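Local coordinates for protein profilin II (Homo sapiens, PDB 1D1J) that binds actin and poly-L-proline as the acidic profilin isoform, and so probably helps control actin filament assembly, at residues D80-M85 / K126-A131. Numbering follows the deposited sequence.
Sequences DGDCTM and KAYELA
C83 and T84 meet Y128 and A131 where strand 84-89 of the profilin sheet begins beneath the C-terminal helix 120-136. The closest packing is at C83. C83 SG sits between the backbone N and the carbonyl carbon (chi1 63°) and lies 3.8 Å from A131 CB. C83 SG is also 4.2 Å from Y128 CD1. This is a sulfur-aromatic contact, oblique to the ring, with SG 64° off the ring normal. T84 turns its methyl to the helix: T84 CG2 lies 3.9 Å from Y128 CB. It sits near the plane of the ring, at its edge. Y128 CG leaves the helix anti to the backbone N (chi1 177°). The ring reaches the loop, with G81 O, D82 OD1 and C83 SG placed obliquely round it.

D82 organises the turn before the strand. D82 OD1 accepts a bond from C83 N at 2.7 Å through the anti lone pair. D82 OD1 also takes T84 OG1 at 2.8 Å, from above the carboxylate plane. The two bonds hold the C83 backbone and the T84 hydroxyl to one carboxylate oxygen. D82 OD2 forms a salt bridge with K125 of the second subunit.

Toward exposed G81 the contact is looser. G81 O stays 4.2 Å from Y128 CE1, and no direct hydrogen bond joins the two segments. A water in the plane of the ring donates to G81 O at 2.6 Å and to Y128 OH. That hydroxyl also bonds E129 of the second subunit.

The helix thus meets the strand start through sulfur, methyl and ring carbons. D82 OD1 is held within the loop, G81 O by water, and Y128 OH by water and the second subunit. K125 of that subunit pairs with D82 and makes a cation-pi contact with Y128, which probably makes the interface partly electrostatic.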
loop_
_atom_site.group_PDB
_atom_site.type_symbol
_atom_site.label_atom_id
_atom_site.label_comp_id
_atom_site.label_asym_id
_atom_site.label_seq_id
_atom_site.Cartn_x
_atom_site.Cartn_y
_atom_site.Cartn_z
ATOM N N ASP A 80 13.198 -2.451 -10.340
ATOM C CA ASP A 80 12.387 -1.298 -9.951
ATOM C C ASP A 80 10.910 -1.636 -9.726
ATOM O O ASP A 80 10.293 -2.340 -10.525
ATOM C CB ASP A 80 12.500 -0.181 -11.008
ATOM C CG ASP A 80 13.912 0.452 -11.080
ATOM O OD1 ASP A 80 14.770 0.162 -10.215
ATOM O OD2 ASP A 80 14.148 1.251 -12.015
ATOM N N GLY A 81 10.357 -1.155 -8.619
ATOM C CA GLY A 81 8.953 -1.395 -8.327
ATOM C C GLY A 81 8.518 -2.810 -7.972
ATOM O O GLY A 81 7.324 -3.054 -7.792
ATOM N N ASP A 82 9.463 -3.744 -7.882
ATOM C CA ASP A 82 9.138 -5.128 -7.526
ATOM C C ASP A 82 10.142 -5.663 -6.479
ATOM O O ASP A 82 11.136 -5.007 -6.171
ATOM C CB ASP A 82 9.131 -6.001 -8.788
ATOM C CG ASP A 82 8.178 -7.186 -8.689
ATOM O OD1 ASP A 82 7.961 -7.705 -7.586
ATOM O OD2 ASP A 82 7.634 -7.606 -9.729
ATOM N N CYS A 83 9.860 -6.833 -5.912
ATOM C CA CYS A 83 10.719 -7.441 -4.904
ATOM C C CYS A 83 10.422 -8.930 -4.823
ATOM O O CYS A 83 10.627 -9.556 -3.784
ATOM C CB CYS A 83 10.442 -6.800 -3.539
ATOM S SG CYS A 83 8.745 -7.042 -2.912
ATOM N N THR A 84 9.986 -9.508 -5.936
ATOM C CA THR A 84 9.614 -10.925 -5.962
ATOM C C THR A 84 10.394 -11.784 -6.951
ATOM O O THR A 84 11.037 -11.281 -7.867
ATOM C CB THR A 84 8.103 -11.096 -6.316
ATOM O OG1 THR A 84 7.844 -10.462 -7.575
ATOM C CG2 THR A 84 7.201 -10.479 -5.240
ATOM N N MET A 85 10.280 -13.094 -6.770
ATOM C CA MET A 85 10.911 -14.077 -7.637
ATOM C C MET A 85 9.893 -15.193 -7.738
ATOM O O MET A 85 9.344 -15.637 -6.717
ATOM C CB MET A 85 12.188 -14.658 -7.023
ATOM C CG MET A 85 13.350 -13.701 -6.868
ATOM S SD MET A 85 14.833 -14.581 -6.367
ATOM C CE MET A 85 15.029 -15.678 -7.750
ATOM N N LYS A 126 0.935 -12.713 -3.069
ATOM C CA LYS A 126 0.854 -13.085 -1.656
ATOM C C LYS A 126 2.168 -12.646 -0.971
ATOM O O LYS A 126 2.158 -12.013 0.089
ATOM C CB LYS A 126 0.670 -14.594 -1.530
ATOM C CG LYS A 126 0.434 -15.075 -0.126
ATOM C CD LYS A 126 0.188 -16.574 -0.125
ATOM C CE LYS A 126 -0.211 -17.035 1.257
ATOM N NZ LYS A 126 -1.399 -16.276 1.770
ATOM N N ALA A 127 3.293 -12.987 -1.602
ATOM C CA ALA A 127 4.612 -12.621 -1.103
ATOM C C ALA A 127 4.767 -11.096 -1.227
ATOM O O ALA A 127 5.176 -10.429 -0.282
ATOM C CB ALA A 127 5.684 -13.332 -1.913
ATOM N N TYR A 128 4.385 -10.558 -2.390
ATOM C CA TYR A 128 4.458 -9.123 -2.663
ATOM C C TYR A 128 3.717 -8.313 -1.611
ATOM O O TYR A 128 4.264 -7.351 -1.071
ATOM C CB TYR A 128 3.881 -8.800 -4.044
ATOM C CG TYR A 128 3.856 -7.317 -4.358
ATOM C CD1 TYR A 128 5.025 -6.641 -4.739
ATOM C CD2 TYR A 128 2.666 -6.588 -4.282
ATOM C CE1 TYR A 128 5.006 -5.284 -5.038
ATOM C CE2 TYR A 128 2.634 -5.227 -4.576
ATOM C CZ TYR A 128 3.806 -4.582 -4.954
ATOM O OH TYR A 128 3.781 -3.243 -5.252
ATOM N N GLU A 129 2.479 -8.700 -1.321
ATOM C CA GLU A 129 1.682 -7.988 -0.323
ATOM C C GLU A 129 2.310 -7.964 1.076
ATOM O O GLU A 129 2.365 -6.905 1.696
ATOM C CB GLU A 129 0.241 -8.522 -0.253
ATOM C CG GLU A 129 -0.654 -8.120 -1.442
ATOM C CD GLU A 129 -0.801 -6.606 -1.611
ATOM O OE1 GLU A 129 -0.796 -5.871 -0.600
ATOM O OE2 GLU A 129 -0.936 -6.153 -2.766
ATOM N N LEU A 130 2.803 -9.100 1.566
ATOM C CA LEU A 130 3.410 -9.125 2.898
ATOM C C LEU A 130 4.714 -8.330 2.950
ATOM O O LEU A 130 5.008 -7.693 3.961
ATOM C CB LEU A 130 3.646 -10.553 3.395
ATOM C CG LEU A 130 4.161 -10.597 4.841
ATOM C CD1 LEU A 130 3.168 -9.890 5.773
ATOM C CD2 LEU A 130 4.402 -12.038 5.289
ATOM N N ALA A 131 5.491 -8.388 1.868
ATOM C CA ALA A 131 6.755 -7.655 1.766
ATOM C C ALA A 131 6.477 -6.147 1.780
ATOM O O ALA A 131 7.158 -5.392 2.479
ATOM C CB ALA A 131 7.502 -8.043 0.487
HETATM O O HOH W 1 5.463 -1.626 -6.576
#